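Local coordinates for Atp-dependent DNA ligase (Psychromonas sp., PDB 4D05), which probably seals nicks in DNA, using ATP to form an enzyme-adenylate intermediate before joining the strand ends, at residues R31-W34 / L39-K42; A55-T60 / I93-F98; F141-K146 / E153-H158; T19-S24 / D171-K176. All blocks are in the same frame, centred on the assembly; numbering follows the deposited sequence. Where two conformers were deposited one is given.

Interaction 1 of 4, residues R31-W34 / L39-K42. With SO4 (sulfate ion), chain F.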
# COMPACT_ATOMS: atom_id res chain seq x y z
N ARG A 31 -2.29 6.96 -7.83
CA ARG A 31 -3.29 7.76 -7.14
C ARG A 31 -3.64 9.00 -7.94
O ARG A 31 -2.77 9.63 -8.52
CB ARG A 31 -2.78 8.18 -5.77
CG ARG A 31 -3.88 8.78 -4.92
CD ARG A 31 -3.45 9.06 -3.51
NE ARG A 31 -4.54 9.66 -2.77
CZ ARG A 31 -4.77 9.48 -1.48
NH1 ARG A 31 -3.97 8.75 -0.76
NH2 ARG A 31 -5.80 10.06 -0.93
N ALA A 32 -4.92 9.36 -7.95
CA ALA A 32 -5.37 10.57 -8.62
C ALA A 32 -6.44 11.25 -7.77
O ALA A 32 -7.29 10.58 -7.18
CB ALA A 32 -5.92 10.27 -10.01
N TYR A 33 -6.38 12.57 -7.72
CA TYR A 33 -7.36 13.40 -7.07
C TYR A 33 -8.14 14.12 -8.16
O TYR A 33 -7.57 14.84 -8.99
CB TYR A 33 -6.65 14.40 -6.17
CG TYR A 33 -7.54 15.45 -5.56
CD1 TYR A 33 -8.28 15.18 -4.46
CD2 TYR A 33 -7.58 16.73 -6.06
CE1 TYR A 33 -9.08 16.17 -3.87
CE2 TYR A 33 -8.36 17.71 -5.49
CZ TYR A 33 -9.12 17.42 -4.41
OH TYR A 33 -9.92 18.37 -3.82
N TRP A 34 -9.44 13.89 -8.16
CA TRP A 34 -10.36 14.60 -9.06
C TRP A 34 -10.90 15.81 -8.35
O TRP A 34 -11.57 15.70 -7.33
CB TRP A 34 -11.49 13.68 -9.48
CG TRP A 34 -12.63 14.32 -10.21
CD1 TRP A 34 -13.84 14.62 -9.70
CD2 TRP A 34 -12.67 14.71 -11.59
NE1 TRP A 34 -14.65 15.16 -10.66
CE2 TRP A 34 -13.96 15.23 -11.84
CE3 TRP A 34 -11.76 14.66 -12.64
CZ2 TRP A 34 -14.34 15.70 -13.09
CZ3 TRP A 34 -12.14 15.12 -13.87
CH2 TRP A 34 -13.42 15.64 -14.09
N LEU A 39 -7.91 15.55 -13.20
CA LEU A 39 -7.26 14.57 -12.34
C LEU A 39 -5.84 15.03 -12.04
O LEU A 39 -5.10 15.41 -12.96
CB LEU A 39 -7.20 13.19 -13.04
CG LEU A 39 -8.56 12.53 -13.25
CD1 LEU A 39 -8.46 11.37 -14.21
CD2 LEU A 39 -9.11 12.06 -11.91
N ILE A 40 -5.47 14.97 -10.77
CA ILE A 40 -4.19 15.47 -10.29
C ILE A 40 -3.42 14.38 -9.55
O ILE A 40 -3.97 13.67 -8.71
CB ILE A 40 -4.41 16.68 -9.33
CG1 ILE A 40 -5.27 17.77 -10.05
CG2 ILE A 40 -3.08 17.21 -8.82
CD1 ILE A 40 -5.61 18.89 -9.21
N SER A 41 -2.12 14.27 -9.84
CA SER A 41 -1.27 13.26 -9.21
C SER A 41 -0.87 13.66 -7.81
O SER A 41 -1.04 14.79 -7.41
CB SER A 41 0.01 13.04 -10.03
OG SER A 41 0.94 14.11 -9.80
N LYS A 42 -0.31 12.71 -7.04
CA LYS A 42 0.09 13.02 -5.68
C LYS A 42 1.13 14.14 -5.60
O LYS A 42 1.23 14.82 -4.56
CB LYS A 42 0.69 11.80 -4.97
CG LYS A 42 -0.28 10.79 -4.57
CD LYS A 42 0.48 9.49 -4.15
CE LYS A 42 1.29 9.63 -2.91
NZ LYS A 42 1.92 8.30 -2.56
S SO4 F . 1.37 6.64 1.00
O1 SO4 F . 1.70 5.37 0.35
O2 SO4 F . 0.77 7.59 0.05
O3 SO4 F . 0.39 6.42 2.07
O4 SO4 F . 2.60 7.23 1.56
O HOH W 1 -0.14 10.10 -8.12

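Interaction 2 of 4, residues A55-T60 / I93-F98. With AMP (adenosine monophosphate), chain H.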
# COMPACT_ATOMS: atom_id res chain seq x y z
N ALA A 55 -15.41 12.92 -19.20
CA ALA A 55 -16.58 13.71 -19.59
C ALA A 55 -17.83 13.50 -18.73
O ALA A 55 -18.59 14.45 -18.50
CB ALA A 55 -16.91 13.46 -21.04
N SER A 56 -18.05 12.26 -18.30
CA SER A 56 -19.25 11.92 -17.56
C SER A 56 -19.14 12.19 -16.05
O SER A 56 -20.13 12.11 -15.33
CB SER A 56 -19.54 10.44 -17.74
OG SER A 56 -18.50 9.70 -17.08
N PHE A 57 -17.93 12.44 -15.57
CA PHE A 57 -17.68 12.49 -14.13
C PHE A 57 -18.49 13.61 -13.48
O PHE A 57 -18.66 14.69 -14.06
CB PHE A 57 -16.19 12.73 -13.82
CG PHE A 57 -15.27 11.55 -14.09
CD1 PHE A 57 -15.70 10.40 -14.75
CD2 PHE A 57 -13.97 11.63 -13.65
CE1 PHE A 57 -14.81 9.35 -14.99
CE2 PHE A 57 -13.06 10.62 -13.88
CZ PHE A 57 -13.48 9.45 -14.55
N PRO A 58 -18.98 13.37 -12.27
CA PRO A 58 -19.64 14.42 -11.48
C PRO A 58 -18.61 15.44 -10.99
O PRO A 58 -17.42 15.17 -11.05
CB PRO A 58 -20.23 13.65 -10.31
CG PRO A 58 -19.29 12.51 -10.12
CD PRO A 58 -18.87 12.11 -11.51
N THR A 59 -19.06 16.61 -10.55
CA THR A 59 -18.13 17.64 -10.14
C THR A 59 -17.74 17.49 -8.67
O THR A 59 -16.88 18.22 -8.16
CB THR A 59 -18.62 19.06 -10.48
OG1 THR A 59 -19.96 19.22 -10.05
CG2 THR A 59 -18.58 19.29 -12.00
N THR A 60 -18.34 16.53 -7.98
CA THR A 60 -17.94 16.20 -6.61
C THR A 60 -16.47 15.79 -6.63
O THR A 60 -16.07 14.99 -7.48
CB THR A 60 -18.77 15.03 -6.10
OG1 THR A 60 -20.16 15.37 -6.16
CG2 THR A 60 -18.40 14.67 -4.68
N ILE A 93 -8.17 1.97 -18.58
CA ILE A 93 -8.05 2.46 -17.21
C ILE A 93 -9.43 2.69 -16.56
O ILE A 93 -10.38 3.09 -17.21
CB ILE A 93 -7.20 3.76 -17.17
CG1 ILE A 93 -5.81 3.47 -17.71
CG2 ILE A 93 -7.12 4.31 -15.77
CD1 ILE A 93 -4.89 4.65 -17.67
N LYS A 94 -9.53 2.40 -15.27
CA LYS A 94 -10.67 2.78 -14.47
C LYS A 94 -10.14 3.66 -13.34
O LYS A 94 -9.08 3.37 -12.74
CB LYS A 94 -11.36 1.56 -13.85
CG LYS A 94 -11.93 0.63 -14.90
CD LYS A 94 -12.04 -0.80 -14.45
CE LYS A 94 -10.66 -1.44 -14.29
NZ LYS A 94 -10.81 -2.89 -14.15
N PHE A 95 -10.86 4.75 -13.08
CA PHE A 95 -10.68 5.55 -11.87
C PHE A 95 -11.50 4.89 -10.78
O PHE A 95 -12.75 4.95 -10.78
CB PHE A 95 -11.12 7.00 -12.13
CG PHE A 95 -10.82 7.98 -11.00
CD1 PHE A 95 -9.63 7.94 -10.29
CD2 PHE A 95 -11.73 8.96 -10.68
CE1 PHE A 95 -9.38 8.87 -9.27
CE2 PHE A 95 -11.47 9.88 -9.69
CZ PHE A 95 -10.30 9.82 -8.96
N MSE A 96 -10.79 4.20 -9.90
CA MSE A 96 -11.37 3.40 -8.83
C MSE A 96 -11.40 4.23 -7.57
O MSE A 96 -10.36 4.45 -6.94
CB MSE A 96 -10.49 2.15 -8.59
CG MSE A 96 -10.26 1.27 -9.81
SE MSE A 96 -11.77 0.29 -10.50
CE MSE A 96 -12.12 -0.80 -8.92
N ILE A 97 -12.58 4.70 -7.20
CA ILE A 97 -12.65 5.68 -6.12
C ILE A 97 -12.77 5.07 -4.75
O ILE A 97 -13.42 4.03 -4.57
CB ILE A 97 -13.74 6.73 -6.40
CG1 ILE A 97 -15.14 6.12 -6.36
CG2 ILE A 97 -13.43 7.40 -7.75
CD1 ILE A 97 -16.27 7.18 -6.41
N PHE A 98 -12.17 5.77 -3.79
CA PHE A 98 -12.20 5.33 -2.42
C PHE A 98 -12.51 6.47 -1.41
O PHE A 98 -12.67 6.18 -0.24
CB PHE A 98 -10.89 4.57 -2.05
CG PHE A 98 -9.63 5.36 -2.28
CD1 PHE A 98 -9.29 6.40 -1.47
CD2 PHE A 98 -8.75 5.02 -3.29
CE1 PHE A 98 -8.11 7.12 -1.67
CE2 PHE A 98 -7.56 5.75 -3.47
CZ PHE A 98 -7.27 6.78 -2.64
P AMP H . 0.69 1.08 -0.42
O1P AMP H . 1.58 1.10 0.79
O2P AMP H . 1.17 1.16 -1.85
O5' AMP H . -0.46 2.14 -0.14
C5' AMP H . -1.48 2.14 -1.11
C4' AMP H . -1.73 3.58 -1.45
O4' AMP H . -2.78 3.71 -2.39
C3' AMP H . -2.13 4.27 -0.19
O3' AMP H . -1.40 5.50 -0.22
C2' AMP H . -3.61 4.50 -0.34
O2' AMP H . -3.71 5.81 0.21
C1' AMP H . -3.96 4.27 -1.84
N9 AMP H . -4.98 3.18 -2.02
C8 AMP H . -4.97 2.08 -2.82
N7 AMP H . -6.07 1.30 -2.65
C5 AMP H . -6.83 1.96 -1.75
C6 AMP H . -8.10 1.69 -1.06
N6 AMP H . -8.79 0.58 -1.37
N1 AMP H . -8.51 2.61 -0.19
C2 AMP H . -7.80 3.69 0.16
N3 AMP H . -6.64 4.00 -0.40
C4 AMP H . -6.11 3.17 -1.34

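Interaction 3 of 4, residues F141-K146 / E153-H158. With AMP (adenosine monophosphate), chain H.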
# COMPACT_ATOMS: atom_id res chain seq x y z
N PHE A 141 -7.60 -11.78 8.29
CA PHE A 141 -6.31 -12.31 7.83
C PHE A 141 -6.56 -13.43 6.81
O PHE A 141 -5.75 -13.67 5.92
CB PHE A 141 -5.50 -12.85 9.01
CG PHE A 141 -4.76 -11.81 9.82
CD1 PHE A 141 -5.03 -10.47 9.72
CD2 PHE A 141 -3.74 -12.22 10.69
CE1 PHE A 141 -4.33 -9.53 10.46
CE2 PHE A 141 -3.04 -11.28 11.45
CZ PHE A 141 -3.35 -9.92 11.32
N ASP A 142 -7.69 -14.11 6.91
CA ASP A 142 -8.06 -15.07 5.87
C ASP A 142 -8.32 -14.33 4.55
O ASP A 142 -7.87 -14.77 3.49
CB ASP A 142 -9.30 -15.90 6.30
CG ASP A 142 -9.41 -17.27 5.61
OD1 ASP A 142 -8.39 -17.90 5.30
OD2 ASP A 142 -10.56 -17.73 5.41
N LEU A 143 -9.08 -13.24 4.63
CA LEU A 143 -9.35 -12.39 3.47
C LEU A 143 -8.04 -11.86 2.87
O LEU A 143 -7.87 -11.88 1.65
CB LEU A 143 -10.28 -11.23 3.82
CG LEU A 143 -10.49 -10.22 2.71
CD1 LEU A 143 -11.09 -10.84 1.47
CD2 LEU A 143 -11.36 -9.12 3.24
N LEU A 144 -7.13 -11.41 3.73
CA LEU A 144 -5.83 -10.92 3.25
C LEU A 144 -5.15 -12.01 2.41
O LEU A 144 -4.60 -11.76 1.33
CB LEU A 144 -4.97 -10.49 4.42
CG LEU A 144 -3.57 -10.01 4.09
CD1 LEU A 144 -3.62 -8.83 3.17
CD2 LEU A 144 -2.87 -9.65 5.40
N ASN A 145 -5.14 -13.24 2.93
CA ASN A 145 -4.59 -14.34 2.15
C ASN A 145 -5.28 -14.58 0.81
O ASN A 145 -4.63 -14.82 -0.20
CB ASN A 145 -4.60 -15.66 2.95
CG ASN A 145 -3.77 -16.72 2.26
OD1 ASN A 145 -2.57 -16.51 1.99
ND2 ASN A 145 -4.38 -17.84 1.94
N LYS A 146 -6.61 -14.54 0.78
CA LYS A 146 -7.32 -14.71 -0.48
C LYS A 146 -6.88 -13.68 -1.52
O LYS A 146 -6.64 -14.01 -2.69
CB LYS A 146 -8.81 -14.59 -0.25
CG LYS A 146 -9.39 -15.71 0.57
CD LYS A 146 -10.94 -15.50 0.80
CE LYS A 146 -11.56 -16.54 1.71
NZ LYS A 146 -13.04 -16.25 1.85
N GLU A 153 -2.63 -6.78 -3.75
CA GLU A 153 -1.55 -6.19 -2.97
C GLU A 153 -1.76 -6.30 -1.45
O GLU A 153 -0.81 -6.43 -0.69
CB GLU A 153 -1.38 -4.71 -3.39
CG GLU A 153 -0.05 -4.10 -3.08
CD GLU A 153 1.07 -4.53 -4.04
OE1 GLU A 153 0.88 -5.49 -4.81
OE2 GLU A 153 2.14 -3.90 -4.03
N GLY A 154 -3.01 -6.23 -1.02
CA GLY A 154 -3.30 -6.21 0.40
C GLY A 154 -4.68 -5.62 0.63
O GLY A 154 -5.52 -5.64 -0.27
N LEU A 155 -4.89 -5.13 1.86
CA LEU A 155 -6.18 -4.54 2.23
C LEU A 155 -6.00 -3.14 2.81
O LEU A 155 -4.92 -2.78 3.26
CB LEU A 155 -6.87 -5.42 3.30
CG LEU A 155 -7.16 -6.84 2.87
CD1 LEU A 155 -7.68 -7.68 4.04
CD2 LEU A 155 -8.15 -6.79 1.76
N MSE A 156 -7.07 -2.36 2.77
CA MSE A 156 -7.16 -1.11 3.47
C MSE A 156 -8.36 -1.13 4.41
O MSE A 156 -9.37 -1.72 4.08
CB MSE A 156 -7.36 0.06 2.49
CG MSE A 156 -6.28 0.18 1.40
SE MSE A 156 -4.55 0.80 2.12
CE MSE A 156 -5.19 2.40 3.07
N LEU A 157 -8.22 -0.47 5.56
CA LEU A 157 -9.26 -0.36 6.56
C LEU A 157 -9.55 1.13 6.79
O LEU A 157 -8.64 1.93 6.98
CB LEU A 157 -8.81 -0.98 7.87
CG LEU A 157 -8.72 -2.53 7.89
CD1 LEU A 157 -7.41 -3.04 7.29
CD2 LEU A 157 -8.85 -3.05 9.27
N HIS A 158 -10.83 1.48 6.84
CA HIS A 158 -11.21 2.88 7.07
C HIS A 158 -12.38 2.92 8.04
O HIS A 158 -13.43 2.34 7.79
CB HIS A 158 -11.57 3.51 5.73
CG HIS A 158 -11.61 5.00 5.75
ND1 HIS A 158 -11.62 5.74 4.59
CD2 HIS A 158 -11.68 5.89 6.76
CE1 HIS A 158 -11.64 7.03 4.89
NE2 HIS A 158 -11.70 7.15 6.21
P AMP H . 0.69 1.08 -0.42
O1P AMP H . 1.58 1.10 0.79
O2P AMP H . 1.17 1.16 -1.85
O5' AMP H . -0.46 2.14 -0.14
C5' AMP H . -1.48 2.14 -1.11
C4' AMP H . -1.73 3.58 -1.45
O4' AMP H . -2.78 3.71 -2.39
C3' AMP H . -2.13 4.27 -0.19
O3' AMP H . -1.40 5.50 -0.22
C2' AMP H . -3.61 4.50 -0.34
O2' AMP H . -3.71 5.81 0.21
C1' AMP H . -3.96 4.27 -1.84
N9 AMP H . -4.98 3.18 -2.02
C8 AMP H . -4.97 2.08 -2.82
N7 AMP H . -6.07 1.30 -2.65
C5 AMP H . -6.83 1.96 -1.75
C6 AMP H . -8.10 1.69 -1.06
N6 AMP H . -8.79 0.58 -1.37
N1 AMP H . -8.51 2.61 -0.19
C2 AMP H . -7.80 3.69 0.16
N3 AMP H . -6.64 4.00 -0.40
C4 AMP H . -6.11 3.17 -1.34

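Interaction 4 of 4, residues T19-S24 / D171-K176. With AMP (adenosine monophosphate), chain H; SO4 (sulfate ion), chain F.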
# COMPACT_ATOMS: atom_id res chain seq x y z
N THR A 19 -14.67 -4.51 13.63
CA THR A 19 -16.05 -4.37 13.16
C THR A 19 -16.43 -2.93 12.87
O THR A 19 -17.49 -2.66 12.30
CB THR A 19 -17.09 -4.97 14.15
OG1 THR A 19 -17.20 -4.12 15.30
CG2 THR A 19 -16.63 -6.39 14.57
N GLN A 20 -15.57 -1.99 13.25
CA GLN A 20 -15.86 -0.58 13.01
C GLN A 20 -15.27 -0.09 11.71
O GLN A 20 -15.47 1.07 11.35
CB GLN A 20 -15.30 0.25 14.14
CG GLN A 20 -15.73 -0.24 15.44
CD GLN A 20 -16.49 0.76 16.16
OE1 GLN A 20 -17.54 1.21 15.70
NE2 GLN A 20 -15.98 1.15 17.32
N TYR A 21 -14.55 -0.97 11.00
CA TYR A 21 -13.85 -0.54 9.78
C TYR A 21 -14.41 -1.14 8.51
O TYR A 21 -14.70 -2.33 8.44
CB TYR A 21 -12.38 -0.95 9.85
CG TYR A 21 -11.67 -0.25 10.94
CD1 TYR A 21 -11.81 -0.67 12.26
CD2 TYR A 21 -10.90 0.86 10.69
CE1 TYR A 21 -11.20 -0.01 13.27
CE2 TYR A 21 -10.28 1.53 11.70
CZ TYR A 21 -10.44 1.09 13.01
OH TYR A 21 -9.85 1.73 14.07
N TYR A 22 -14.49 -0.31 7.48
CA TYR A 22 -14.75 -0.80 6.14
C TYR A 22 -13.43 -1.29 5.53
O TYR A 22 -12.42 -0.60 5.58
CB TYR A 22 -15.39 0.29 5.25
CG TYR A 22 -16.87 0.41 5.56
CD1 TYR A 22 -17.78 -0.49 4.99
CD2 TYR A 22 -17.34 1.35 6.44
CE1 TYR A 22 -19.15 -0.41 5.28
CE2 TYR A 22 -18.68 1.44 6.75
CZ TYR A 22 -19.58 0.56 6.17
OH TYR A 22 -20.93 0.67 6.49
N VAL A 23 -13.50 -2.47 4.93
CA VAL A 23 -12.32 -3.14 4.40
C VAL A 23 -12.42 -3.21 2.89
O VAL A 23 -13.45 -3.60 2.35
CB VAL A 23 -12.19 -4.57 4.99
CG1 VAL A 23 -10.94 -5.24 4.49
CG2 VAL A 23 -12.24 -4.49 6.49
N SER A 24 -11.33 -2.84 2.22
CA SER A 24 -11.28 -2.82 0.78
C SER A 24 -9.93 -3.36 0.32
O SER A 24 -8.99 -3.45 1.10
CB SER A 24 -11.47 -1.37 0.27
OG SER A 24 -10.43 -0.54 0.75
N ASP A 171 -7.35 6.58 11.36
CA ASP A 171 -8.59 5.93 11.01
C ASP A 171 -8.51 5.23 9.65
O ASP A 171 -9.44 4.54 9.26
CB ASP A 171 -9.69 6.94 10.96
CG ASP A 171 -10.12 7.37 12.32
OD1 ASP A 171 -9.93 6.61 13.31
OD2 ASP A 171 -10.60 8.49 12.39
N LEU A 172 -7.42 5.45 8.91
CA LEU A 172 -7.21 4.81 7.63
C LEU A 172 -5.92 4.01 7.73
O LEU A 172 -4.86 4.60 7.92
CB LEU A 172 -7.06 5.88 6.53
CG LEU A 172 -6.86 5.35 5.11
CD1 LEU A 172 -8.06 4.55 4.60
CD2 LEU A 172 -6.55 6.47 4.11
N MSE A 173 -6.00 2.70 7.60
CA MSE A 173 -4.83 1.84 7.78
C MSE A 173 -4.56 0.89 6.60
O MSE A 173 -5.49 0.37 6.00
CB MSE A 173 -5.02 1.00 9.03
CG MSE A 173 -5.03 1.79 10.31
SE MSE A 173 -5.47 0.69 11.87
CE MSE A 173 -7.36 0.62 11.57
N LYS A 174 -3.27 0.67 6.34
CA LYS A 174 -2.81 -0.28 5.34
C LYS A 174 -2.59 -1.59 6.03
O LYS A 174 -1.99 -1.63 7.09
CB LYS A 174 -1.43 0.11 4.76
CG LYS A 174 -1.34 1.47 4.23
CD LYS A 174 0.13 1.81 3.84
CE LYS A 174 0.14 3.10 3.09
NZ LYS A 174 1.44 3.31 2.41
N LEU A 175 -2.98 -2.67 5.37
CA LEU A 175 -2.68 -4.02 5.87
C LEU A 175 -2.07 -4.85 4.75
O LEU A 175 -2.74 -5.24 3.78
CB LEU A 175 -3.96 -4.67 6.42
CG LEU A 175 -3.83 -6.14 6.78
CD1 LEU A 175 -2.72 -6.40 7.77
CD2 LEU A 175 -5.17 -6.63 7.34
N LYS A 176 -0.78 -5.13 4.87
CA LYS A 176 -0.11 -6.03 3.94
C LYS A 176 0.43 -7.19 4.77
O LYS A 176 0.52 -7.10 6.00
CB LYS A 176 1.01 -5.31 3.18
CG LYS A 176 0.48 -4.27 2.19
CD LYS A 176 1.55 -3.61 1.35
CE LYS A 176 1.99 -4.53 0.22
NZ LYS A 176 2.74 -3.79 -0.87
P AMP H . 0.69 1.08 -0.42
O1P AMP H . 1.58 1.10 0.79
O2P AMP H . 1.17 1.16 -1.85
O5' AMP H . -0.46 2.14 -0.14
C5' AMP H . -1.48 2.14 -1.11
C4' AMP H . -1.73 3.58 -1.45
O4' AMP H . -2.78 3.71 -2.39
C3' AMP H . -2.13 4.27 -0.19
O3' AMP H . -1.40 5.50 -0.22
C2' AMP H . -3.61 4.50 -0.34
O2' AMP H . -3.71 5.81 0.21
C1' AMP H . -3.96 4.27 -1.84
N9 AMP H . -4.98 3.18 -2.02
C8 AMP H . -4.97 2.08 -2.82
N7 AMP H . -6.07 1.30 -2.65
C5 AMP H . -6.83 1.96 -1.75
C6 AMP H . -8.10 1.69 -1.06
N6 AMP H . -8.79 0.58 -1.37
N1 AMP H . -8.51 2.61 -0.19
C2 AMP H . -7.80 3.69 0.16
N3 AMP H . -6.64 4.00 -0.40
C4 AMP H . -6.11 3.17 -1.34
S SO4 F . 1.37 6.64 1.00
O1 SO4 F . 1.70 5.37 0.35
O2 SO4 F . 0.77 7.59 0.05
O3 SO4 F . 0.39 6.42 2.07
O4 SO4 F . 2.60 7.23 1.56
O HOH W 2 -8.96 4.19 14.31

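Interaction 1 of 4, residues R31-W34 / L39-K42
Leu39 sets its CD2 methyl against Trp34, 3.8 Å from Trp34 CB and near the plane of the indole at its CE3 edge, not over a face. The leucine CG stands anti to its carbonyl carbon (chi1 -67°), which brings the branch back over the neighbouring strand, where the same methyl also reaches Ala32 CB. A branched aliphatic suits this spot because Phe95 and the helix 51-54 close in around it. On the other face of the sheet Tyr33 and Ile40 lie side by side, Ile40 CD1 meeting the tyrosine ring at its edge, 4.3 Å from Tyr33 CD2. Their backbones form the hydrogen-bonded pair: Tyr33 N to Ile40 O and Ile40 N to Tyr33 O, each 2.8 Å. Farther on, a water bridges the two chains, donating to Arg31 O and accepting from Lys42 N. Here the aliphatic stems of Arg31 and Lys42 cross at about a right angle, Arg31 CD lying 3.8 Å from Lys42 CG. Their charged ends diverge: the extended arginine, itself touching the AMP, forms a salt bridge with Asp63 through NH2, while Lys42, bent at chi3 (67°), gives NZ to O2 of a sulfate, probably from the crystallisation liquor, at 2.9 Å. The whole is an antiparallel beta hairpin at the margin of a sheet in the nucleotidyltransferase domain, one end of which borders the adenylate pocket.

Interaction 2 of 4, residues A55-T60 / I93-F98
The loop 55-60 runs beside strand 94-98 without pairing to it; the nearest CA atoms, those of Phe57 and Phe95, are 10.1 Å apart, and two phenyl rings bridge the gap. Phe57 CE2 comes to 3.8 Å from Phe95 CD2. The planes are inclined by only 19°, yet with centroids 6.0 Å apart the rings are slid past each other and barely overlap. Phe95 CG lies anti to its backbone N (chi1 -173°), directing the ring at the loop, and Ile97 CG2 sits 3.6 Å above one face of it, toward the rim. Phenylalanine suits both places: it is long enough to span the gap and has no polar atom to satisfy in a buried setting. This is the hydrophobic flank of a mixed sheet in the nucleotidyltransferase domain; Leu126 of the adjoining strand touches both rings, and Trp34 meets Phe57 edge to face. Farther along the same strand Phe98 serves the nucleotide instead. Its CG is held between backbone N and carbonyl carbon (chi1 56°), laying the ring flat beneath the adenine of AMP, whose N3 stands 3.4 Å above the phenyl centre. Phe98 CG and AMP C2 are 3.5 Å apart, a close aromatic contact with the base.

Interaction 3 of 4, residues F141-K146 / E153-H158
Helix 141-146 packs over strand 154-158 with axes 7.9 Å apart at closest approach and chain directions 136° apart, an inclined, roughly antiparallel crossing. Leu144 and Gly154 have the nearest CA atoms, at 6.1 Å. Leu155 has the largest share of the contact: its side chain leaves the strand toward the helix and runs CD1 in beside the backbone, 3.8 Å from Leu144 N and 3.9 Å from Leu144 CB. The same methyl lies 4.0 Å from Leu143 CG, so one branch of the strand leucine is received by two successive helix residues. Both helix leucines have CG anti to the backbone N, and for Leu144 this turns CD1 down onto the strand, 3.8 Å from Gly154 CA. The methyl rests against the backbone of Gly154, where glycine is suited chiefly by its backbone angles (phi 159°, psi -158°): a CB would press on the preceding carbonyl oxygen. Leucines suit the rest of this buried interface, which has no hydrogen bond across it; Leu140 and Val147 of the same helix extend the apolar surface around Leu155. Met156, present as selenomethionine, goes to the opposite side of the strand and puts CG 3.4 Å from C6 of the AMP base. Nearby, Glu153, another pocket residue, in the conformer given forms a salt bridge with Lys176. The arrangement is an alpha/beta layer of the nucleotidyltransferase domain: a helix covers one face of the sheet, and the other face contributes to the adenine-binding pocket.

Interaction 4 of 4, residues T19-S24 / D171-K176
Asp171 meets Tyr21 through a water, which donates to Asp171 OD1 at 2.8 Å and accepts from Tyr21 OH at 2.6 Å. Asp171 O also lies near the plane of the tyrosine ring, at its edge, 4.0 Å from Tyr21 CE2. The chain then turns a corner through Leu172, whose O accepts a hydrogen bond from Thr10 OG1. At Met173, a selenomethionine, the side chain heads for Tyr21, the two side chains crossing at about a right angle; its terminal CE is modelled too close for detail to be trusted, but an apolar, flexible chain suits the buried flank of a ring that also packs edge to face with His159. Lys174 faces the nucleotide. It is extended beyond CG (chi2 173°), which carries NZ out to AMP O1P at 2.7 Å and to O1 of the sulfate, probably from the crystallisation liquor, at 2.9 Å. Ser24, on the other strand, serves the far end of the same ligand, where its OG accepts from AMP N6 at 2.9 Å. Leu175 returns to the helix side, touching Leu140 and Leu144. The chemistry thus divides: tyrosine with a water and an apolar partner on one side, and on the other a serine that reads the adenine amine and a lysine whose positive charge probably helps stabilise the phosphate.

Overall arrangement
All four contacts are largely buried and belong to the nucleotidyltransferase domain, but they serve two different sheets. Interactions 1 and 2 touch and share one: the first pairs backbones in a hairpin, the second joins loop to strand through aromatic rings alone, with Trp34 NE1 hydrogen-bonded to Pro58 O between them. Interactions 3 and 4, their centres about 9 Å apart, share the other, strand 154-159 lying between strands 21-26 and 173-175. Interaction 3 is wholly apolar, whereas interaction 4 adds a water bridge. AMP lies between the two sheets, touched by residues of all four; the more exposed polar fringe appears where Lys42 and Lys174 meet the same sulfate.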